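Local coordinates for protein beta-glucuronidase (uncultured Clostridium sp., PDB 6U7J) that hydrolyses beta-D-glucuronides, releasing glucuronic acid, as a gut microbial beta-glucuronidase of the kind that reactivates estrogens from their glucuronide conjugates, at residues L109-I114 with V128-N133; I21-N25 with R81-V85; E46-E50 with V77-R81. One frame throughout, in Å; residues are numbered along the deposited sequence.

Contact 1: residues L109-I114 with V128-N133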
loop_
_atom_site.group_PDB
_atom_site.type_symbol
_atom_site.label_atom_id
_atom_site.label_comp_id
_atom_site.label_asym_id
_atom_site.label_seq_id
_atom_site.Cartn_x
_atom_site.Cartn_y
_atom_site.Cartn_z
ATOM N N LEU B 109 27.463 6.541 39.436
ATOM C CA LEU B 109 26.802 7.579 40.215
ATOM C C LEU B 109 27.848 8.598 40.634
ATOM O O LEU B 109 28.802 8.255 41.341
ATOM C CB LEU B 109 26.095 6.996 41.441
ATOM C CG LEU B 109 25.540 8.005 42.445
ATOM C CD1 LEU B 109 24.460 8.848 41.796
ATOM C CD2 LEU B 109 24.992 7.317 43.712
ATOM N N ASN B 110 27.668 9.844 40.198
ATOM C CA ASN B 110 28.618 10.917 40.472
ATOM C C ASN B 110 30.035 10.515 40.061
ATOM O O ASN B 110 31.015 10.816 40.742
ATOM C CB ASN B 110 28.548 11.331 41.943
ATOM C CG ASN B 110 27.186 11.888 42.301
ATOM O OD1 ASN B 110 26.624 12.684 41.550
ATOM N ND2 ASN B 110 26.626 11.443 43.420
ATOM N N GLY B 111 30.140 9.823 38.925
ATOM C CA GLY B 111 31.423 9.431 38.386
ATOM C C GLY B 111 31.987 8.134 38.921
ATOM O O GLY B 111 33.078 7.742 38.497
ATOM N N LYS B 112 31.278 7.431 39.807
ATOM C CA LYS B 112 31.789 6.208 40.410
ATOM C C LYS B 112 30.908 5.028 40.035
ATOM O O LYS B 112 29.694 5.072 40.234
ATOM C CB LYS B 112 31.862 6.321 41.938
ATOM C CG LYS B 112 32.474 7.625 42.455
ATOM C CD LYS B 112 32.274 7.714 43.973
ATOM C CE LYS B 112 31.027 8.545 44.351
ATOM N NZ LYS B 112 29.703 7.807 44.253
ATOM N N GLU B 113 31.532 3.962 39.537
ATOM C CA GLU B 113 30.808 2.747 39.184
ATOM C C GLU B 113 30.165 2.113 40.408
ATOM O O GLU B 113 30.864 1.748 41.354
ATOM C CB GLU B 113 31.762 1.753 38.533
ATOM C CG GLU B 113 31.089 0.429 38.260
ATOM C CD GLU B 113 31.992 -0.548 37.548
ATOM O OE1 GLU B 113 32.899 -0.110 36.806
ATOM O OE2 GLU B 113 31.794 -1.763 37.735
ATOM N N ILE B 114 28.837 1.963 40.398
ATOM C CA ILE B 114 28.132 1.412 41.552
ATOM C C ILE B 114 27.529 0.035 41.298
ATOM O O ILE B 114 27.300 -0.701 42.271
ATOM C CB ILE B 114 27.041 2.366 42.089
ATOM C CG1 ILE B 114 26.034 2.735 40.999
ATOM C CG2 ILE B 114 27.667 3.610 42.745
ATOM C CD1 ILE B 114 24.724 3.316 41.555
ATOM N N VAL B 128 21.730 2.947 47.092
ATOM C CA VAL B 128 22.588 4.125 47.051
ATOM C C VAL B 128 22.455 4.965 48.322
ATOM O O VAL B 128 22.787 6.151 48.314
ATOM C CB VAL B 128 22.305 4.986 45.810
ATOM C CG1 VAL B 128 22.583 4.202 44.548
ATOM C CG2 VAL B 128 20.873 5.501 45.853
ATOM N N THR B 129 21.961 4.368 49.407
ATOM C CA THR B 129 21.703 5.114 50.639
ATOM C C THR B 129 22.921 5.901 51.106
ATOM O O THR B 129 22.800 7.061 51.506
ATOM C CB THR B 129 21.258 4.160 51.748
ATOM O OG1 THR B 129 20.257 3.267 51.240
ATOM C CG2 THR B 129 20.710 4.944 52.930
ATOM N N GLU B 130 24.098 5.292 51.068
ATOM C CA GLU B 130 25.286 5.946 51.594
ATOM C C GLU B 130 26.100 6.655 50.518
ATOM O O GLU B 130 27.167 7.198 50.823
ATOM C CB GLU B 130 26.160 4.936 52.345
ATOM C CG GLU B 130 25.499 4.298 53.592
ATOM C CD GLU B 130 24.898 5.312 54.592
ATOM O OE1 GLU B 130 25.470 6.414 54.788
ATOM O OE2 GLU B 130 23.847 4.991 55.203
ATOM N N MET B 131 25.629 6.686 49.276
ATOM C CA MET B 131 26.436 7.252 48.208
ATOM C C MET B 131 25.817 8.453 47.517
ATOM O O MET B 131 26.556 9.255 46.932
ATOM C CB MET B 131 26.738 6.187 47.157
ATOM C CG MET B 131 26.974 4.823 47.758
ATOM S SD MET B 131 27.465 3.693 46.455
ATOM C CE MET B 131 26.280 2.382 46.668
ATOM N N ALA B 132 24.496 8.591 47.532
ATOM C CA ALA B 132 23.872 9.713 46.855
ATOM C C ALA B 132 23.887 10.934 47.761
ATOM O O ALA B 132 23.719 10.824 48.979
ATOM C CB ALA B 132 22.441 9.366 46.445
ATOM N N ASN B 133 24.112 12.096 47.170
ATOM C CA ASN B 133 24.047 13.341 47.918
ATOM C C ASN B 133 22.612 13.834 47.986
ATOM O O ASN B 133 21.792 13.562 47.102
ATOM C CB ASN B 133 24.906 14.438 47.276
ATOM C CG ASN B 133 26.107 13.892 46.553
ATOM O OD1 ASN B 133 26.899 13.135 47.120
ATOM N ND2 ASN B 133 26.261 14.278 45.285
HETATM O O HOH W 1 28.311 9.644 45.141
#
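Apolar packing supplies most of this contact. Leu109 reaches from the start of the hairpin turn with CD2 4.0 Å from Val128 CG1, 4.0 Å from Met131 CB and 4.3 Å from Ala132 CB, so one methyl touches three residues of the facing loop. Further along the hairpin, Ile114 continues the patch: its CD1 lies 3.8 Å from Val128 CG1 and its CG2 3.7 Å from Met131 SD. The backbones themselves stay apart, with Leu109 CA 7.6 Å from Ala132 CA, and no direct hydrogen bond crosses between them.

Residues 109-112 form a type I' turn, the tight link of a two-residue beta hairpin joining strands 104-109 and 112-118. Its ends are paired both ways, Leu109 N to Lys112 O at 2.8 Å and Lys112 N to Leu109 O at 3.0 Å, and Asn110 and Gly111 take the positive phi angles this turn needs. The hairpin belongs to the beta-sandwich sugar-binding domain of a family 2 glycosidase; residues 128-133 link strands 124-127 and 135-144 of the same domain.

Polar contact runs through water 1. It accepts from Asn110 ND2 at 3.0 Å and Lys112 NZ at 2.5 Å, and donates to Met131 O at 2.5 Å, while Lys112 NZ also bonds Leu109 O at 3.1 Å. Asn110 ND2 and Asn133 ND2, 3.4 Å apart, are two donors and do not pair; the Asn110 side chain is held by strand 135-144, OD1 to Arg138 N and ND2 to Asn137 OD1.

Contact 2: residues I21-N25 with R81-V85. Unlike the reference sequence in segment 21-25: Ile21 (reference Met).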
loop_
_atom_site.group_PDB
_atom_site.type_symbol
_atom_site.label_atom_id
_atom_site.label_comp_id
_atom_site.label_asym_id
_atom_site.label_seq_id
_atom_site.Cartn_x
_atom_site.Cartn_y
_atom_site.Cartn_z
ATOM N N ILE B 21 8.271 6.465 45.352
ATOM C CA ILE B 21 8.922 6.196 44.087
ATOM C C ILE B 21 9.162 7.522 43.370
ATOM O O ILE B 21 8.276 8.384 43.331
ATOM C CB ILE B 21 8.076 5.274 43.174
ATOM C CG1 ILE B 21 7.837 3.901 43.835
ATOM C CG2 ILE B 21 8.691 5.162 41.777
ATOM C CD1 ILE B 21 6.708 3.103 43.151
ATOM N N LYS B 22 10.345 7.673 42.778
ATOM C CA LYS B 22 10.628 8.784 41.906
ATOM C C LYS B 22 11.055 8.237 40.544
ATOM O O LYS B 22 12.026 7.483 40.441
ATOM C CB LYS B 22 11.723 9.680 42.471
ATOM C CG LYS B 22 12.188 10.681 41.476
ATOM C CD LYS B 22 12.027 12.072 42.015
ATOM C CE LYS B 22 13.031 12.324 43.130
ATOM N NZ LYS B 22 13.558 13.699 43.003
ATOM N N GLU B 23 10.321 8.615 39.499
ATOM C CA GLU B 23 10.592 8.196 38.145
ATOM C C GLU B 23 11.706 9.037 37.531
ATOM O O GLU B 23 11.657 10.265 37.560
ATOM C CB GLU B 23 9.325 8.325 37.276
ATOM C CG GLU B 23 8.089 7.707 37.890
ATOM C CD GLU B 23 8.027 6.213 37.633
ATOM O OE1 GLU B 23 8.423 5.797 36.529
ATOM O OE2 GLU B 23 7.578 5.456 38.512
ATOM N N LEU B 24 12.689 8.368 36.925
ATOM C CA LEU B 24 13.763 9.050 36.235
ATOM C C LEU B 24 13.732 8.789 34.730
ATOM O O LEU B 24 14.732 8.345 34.158
ATOM C CB LEU B 24 15.129 8.624 36.803
ATOM C CG LEU B 24 15.248 8.790 38.318
ATOM C CD1 LEU B 24 16.594 8.284 38.779
ATOM C CD2 LEU B 24 15.040 10.246 38.700
ATOM N N ASN B 25 12.615 9.059 34.073
ATOM C CA ASN B 25 12.459 8.780 32.652
ATOM C C ASN B 25 12.670 10.088 31.870
ATOM O O ASN B 25 13.684 10.746 32.114
ATOM C CB ASN B 25 11.127 8.075 32.421
ATOM C CG ASN B 25 11.031 6.784 33.203
ATOM O OD1 ASN B 25 11.993 6.014 33.280
ATOM N ND2 ASN B 25 9.888 6.553 33.808
ATOM N N ARG B 81 21.871 11.434 32.942
ATOM C CA ARG B 81 20.950 12.465 33.398
ATOM C C ARG B 81 21.266 12.809 34.848
ATOM O O ARG B 81 22.088 12.163 35.502
ATOM C CB ARG B 81 19.485 12.032 33.233
ATOM C CG ARG B 81 19.019 10.968 34.212
ATOM C CD ARG B 81 17.507 10.933 34.311
ATOM N NE ARG B 81 17.009 12.009 35.168
ATOM C CZ ARG B 81 15.743 12.412 35.219
ATOM N NH1 ARG B 81 14.810 11.845 34.455
ATOM N NH2 ARG B 81 15.411 13.394 36.030
ATOM N N LYS B 82 20.606 13.848 35.341
ATOM C CA LYS B 82 20.717 14.264 36.727
ATOM C C LYS B 82 19.426 13.953 37.482
ATOM O O LYS B 82 18.340 13.933 36.895
ATOM C CB LYS B 82 21.061 15.753 36.798
ATOM C CG LYS B 82 22.563 15.959 36.537
ATOM C CD LYS B 82 22.937 17.367 36.134
ATOM C CE LYS B 82 24.384 17.412 35.617
ATOM N NZ LYS B 82 24.545 16.817 34.247
ATOM N N PHE B 83 19.556 13.664 38.780
ATOM C CA PHE B 83 18.400 13.449 39.641
ATOM C C PHE B 83 18.656 14.050 41.017
ATOM O O PHE B 83 19.794 14.323 41.402
ATOM C CB PHE B 83 18.014 11.957 39.750
ATOM C CG PHE B 83 18.967 11.107 40.550
ATOM C CD1 PHE B 83 20.030 10.466 39.939
ATOM C CD2 PHE B 83 18.762 10.892 41.914
ATOM C CE1 PHE B 83 20.881 9.655 40.669
ATOM C CE2 PHE B 83 19.620 10.095 42.642
ATOM C CZ PHE B 83 20.673 9.466 42.017
ATOM N N ALA B 84 17.573 14.262 41.754
ATOM C CA ALA B 84 17.625 14.927 43.047
ATOM C C ALA B 84 17.160 13.989 44.148
ATOM O O ALA B 84 16.186 13.246 43.970
ATOM C CB ALA B 84 16.758 16.186 43.047
ATOM N N VAL B 85 17.866 14.003 45.273
ATOM C CA VAL B 85 17.382 13.399 46.511
ATOM C C VAL B 85 16.790 14.513 47.365
ATOM O O VAL B 85 17.515 15.461 47.714
ATOM C CB VAL B 85 18.493 12.648 47.272
ATOM C CG1 VAL B 85 17.900 11.924 48.493
ATOM C CG2 VAL B 85 19.189 11.640 46.375
HETATM O O HOH W 2 14.982 14.023 40.418
HETATM O O HOH W 3 12.206 12.963 35.795
#
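Residues 22-25 and 81-84 run nearly antiparallel, their end-to-end directions 164° apart, yet here they do not pair as sheet neighbours. Leu24 CA and Phe83 CA, the closest alpha carbons, are 7.2 Å apart, and no backbone-to-backbone hydrogen bond bridges the gap; side chains and two waters fill it.

Leu24 sits in the middle, its CD2 packed 3.6 Å from Phe83 CB. Polar links lie on either side of it along the strands. Toward one end, Lys22 NZ donates to Ala84 O at 2.8 Å and to water 2 at 3.0 Å, and that water also accepts from Ala84 N at 2.9 Å, so the ammonium serves both the carbonyl and, indirectly, the amide of one residue. A second subunit also borders the contact, with its Asn16 against Ala84 and its Glu23 against Glu23. Toward the other end, the Arg81 guanidinium folds back on its own strand, NE and NH2 bonding Lys82 O at 2.9 and 3.1 Å. This leaves NH1 facing the opposite segment, where it makes a weak bond to Asn25 O at 2.8 Å and donates to water 3 at 3.1 Å; the water in turn donates to Glu23 O at 3.3 Å. Leu24 CA lies over one face of the guanidinium.

Each segment has backbone partners elsewhere in this antiparallel family 2 sugar-binding domain: Lys22 and Leu24 bond to Leu190 and Val188 of strand 188-193, while Arg81, Phe83 and Val85 bond to Leu139, Asn137 and Gly135 of strand 135-144.

Contact 3: residues E46-E50 with V77-R81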
loop_
_atom_site.group_PDB
_atom_site.type_symbol
_atom_site.label_atom_id
_atom_site.label_comp_id
_atom_site.label_asym_id
_atom_site.label_seq_id
_atom_site.Cartn_x
_atom_site.Cartn_y
_atom_site.Cartn_z
ATOM N N GLU B 46 33.929 9.913 34.154
ATOM C CA GLU B 46 34.514 10.735 35.214
ATOM C C GLU B 46 34.051 12.184 35.179
ATOM O O GLU B 46 34.304 12.916 36.137
ATOM C CB GLU B 46 36.037 10.696 35.139
ATOM C CG GLU B 46 36.617 9.310 35.308
ATOM C CD GLU B 46 38.107 9.336 35.571
ATOM O OE1 GLU B 46 38.766 10.274 35.081
ATOM O OE2 GLU B 46 38.611 8.422 36.264
ATOM N N LYS B 47 33.382 12.611 34.118
ATOM C CA LYS B 47 32.915 13.982 33.992
ATOM C C LYS B 47 31.662 13.969 33.128
ATOM O O LYS B 47 31.386 12.970 32.453
ATOM C CB LYS B 47 34.014 14.881 33.394
ATOM C CG LYS B 47 34.301 14.682 31.895
ATOM C CD LYS B 47 35.138 13.417 31.591
ATOM C CE LYS B 47 35.476 13.292 30.077
ATOM N NZ LYS B 47 36.525 12.245 29.808
ATOM N N PRO B 48 30.857 15.033 33.165
ATOM C CA PRO B 48 29.628 15.058 32.359
ATOM C C PRO B 48 29.892 14.760 30.887
ATOM O O PRO B 48 30.923 15.140 30.329
ATOM C CB PRO B 48 29.106 16.483 32.568
ATOM C CG PRO B 48 29.533 16.806 33.978
ATOM C CD PRO B 48 30.873 16.119 34.168
ATOM N N LEU B 49 28.957 14.039 30.266
ATOM C CA LEU B 49 29.079 13.708 28.849
ATOM C C LEU B 49 29.090 14.971 27.996
ATOM O O LEU B 49 28.346 15.920 28.258
ATOM C CB LEU B 49 27.928 12.799 28.408
ATOM C CG LEU B 49 27.903 11.356 28.913
ATOM C CD1 LEU B 49 26.761 10.556 28.221
ATOM C CD2 LEU B 49 29.246 10.667 28.720
ATOM N N GLU B 50 29.945 14.971 26.971
ATOM C CA GLU B 50 30.085 16.058 26.008
ATOM C C GLU B 50 29.738 15.561 24.610
ATOM O O GLU B 50 29.866 14.372 24.308
ATOM C CB GLU B 50 31.515 16.624 25.993
ATOM C CG GLU B 50 31.834 17.524 27.179
ATOM C CD GLU B 50 33.326 17.667 27.442
ATOM O OE1 GLU B 50 34.120 17.628 26.473
ATOM O OE2 GLU B 50 33.701 17.821 28.630
ATOM N N VAL B 77 26.987 2.313 24.200
ATOM C CA VAL B 77 26.540 3.696 24.168
ATOM C C VAL B 77 26.447 4.196 25.604
ATOM O O VAL B 77 26.497 3.419 26.559
ATOM C CB VAL B 77 25.190 3.862 23.438
ATOM C CG1 VAL B 77 25.291 3.310 22.013
ATOM C CG2 VAL B 77 24.056 3.152 24.212
ATOM N N TRP B 78 26.272 5.511 25.739
ATOM C CA TRP B 78 26.357 6.192 27.023
ATOM C C TRP B 78 25.139 7.083 27.206
ATOM O O TRP B 78 24.862 7.949 26.366
ATOM C CB TRP B 78 27.651 7.013 27.104
ATOM C CG TRP B 78 28.828 6.115 27.126
ATOM C CD1 TRP B 78 29.451 5.543 26.054
ATOM C CD2 TRP B 78 29.498 5.627 28.289
ATOM N NE1 TRP B 78 30.479 4.731 26.478
ATOM C CE2 TRP B 78 30.530 4.767 27.848
ATOM C CE3 TRP B 78 29.321 5.824 29.665
ATOM C CZ2 TRP B 78 31.396 4.118 28.737
ATOM C CZ3 TRP B 78 30.185 5.185 30.544
ATOM C CH2 TRP B 78 31.214 4.345 30.074
ATOM N N TYR B 79 24.410 6.858 28.288
ATOM C CA TYR B 79 23.300 7.699 28.702
ATOM C C TYR B 79 23.693 8.468 29.953
ATOM O O TYR B 79 24.452 7.965 30.791
ATOM C CB TYR B 79 22.068 6.876 29.052
ATOM C CG TYR B 79 21.299 6.211 27.926
ATOM C CD1 TYR B 79 20.037 6.670 27.571
ATOM C CD2 TYR B 79 21.799 5.091 27.267
ATOM C CE1 TYR B 79 19.300 6.061 26.572
ATOM C CE2 TYR B 79 21.058 4.461 26.264
ATOM C CZ TYR B 79 19.812 4.963 25.922
ATOM O OH TYR B 79 19.052 4.369 24.937
ATOM N N GLU B 80 23.114 9.653 30.123
ATOM C CA GLU B 80 23.365 10.410 31.340
ATOM C C GLU B 80 22.186 11.312 31.653
ATOM O O GLU B 80 21.578 11.883 30.742
ATOM C CB GLU B 80 24.632 11.259 31.207
ATOM C CG GLU B 80 24.973 12.049 32.435
ATOM C CD GLU B 80 26.393 12.560 32.369
ATOM O OE1 GLU B 80 27.295 11.840 32.847
ATOM O OE2 GLU B 80 26.608 13.655 31.797
ATOM N N ARG B 81 21.871 11.434 32.942
ATOM C CA ARG B 81 20.950 12.465 33.398
ATOM C C ARG B 81 21.266 12.809 34.848
ATOM O O ARG B 81 22.088 12.163 35.502
ATOM C CB ARG B 81 19.485 12.032 33.233
ATOM C CG ARG B 81 19.019 10.968 34.212
ATOM C CD ARG B 81 17.507 10.933 34.311
ATOM N NE ARG B 81 17.009 12.009 35.168
ATOM C CZ ARG B 81 15.743 12.412 35.219
ATOM N NH1 ARG B 81 14.810 11.845 34.455
ATOM N NH2 ARG B 81 15.411 13.394 36.030
HETATM O O HOH W 4 29.611 10.700 32.049
#
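Leu49 and Glu80 carry this contact, with Trp78 a smaller third partner. Leu49 has its CA 7.1 Å from Glu80 CA and uses both its backbone and its side chain. Its amide donates to the Glu80 carboxylate, Leu49 N to Glu80 OE2 at 2.8 Å and nearly straight at 163°. Its CD1 meanwhile rests on the strand, 3.7 Å from Glu80 CB, 3.8 Å from Trp78 CB and 3.7 Å from Trp78 O.

Glu80 is extended, with chi1 and chi2 both t, which carries its carboxylate across to the loop. There OE2 also lies 3.4 Å from Pro48 CA, and OE1 contacts water 4 at 2.7 Å, a water 2.9 Å from Lys47 O. The same OE1 also forms a salt bridge with Arg138 and a hydrogen bond with Thr140, both on strand 135-144.

Trp78 offers its CB to Leu49, but its indole leads away to make edge-to-face contacts with Phe40 and Trp44. The contact thus packs the irregular segment 46-50, which leads into strand 53-57, against strand 76-85 of the beta-sandwich sugar-binding domain.

Chemically, a buried acid meets a main-chain NH and a basic side chain together: its charge is balanced by Arg138, while the bond to Leu49 N ties the loop backbone to the strand beside a small leucine-centred apolar patch.

Strand 76-85 connects the three contacts. Contacts 2 and 3 use successive parts of it and share Arg81, which reaches across to 21-25 but takes no part in the packing against 46-50; their centres are 16 Å apart. Contact 1 meets contact 2 directly, 13 Å away between centres: Leu109 CD1 lies 3.8 Å from Phe83 CE1, and Ala132 CB 4.0 Å from Val85 CG2, so their apolar patches are continuous. Contacts 1 and 3 do not touch, their nearest atoms being about 5 Å apart. All belong to the sugar-binding domain, distinct from the TIM barrel that houses catalysis in family 2; a bound calcium ion lies about 9 Å from the Asn25 side chain.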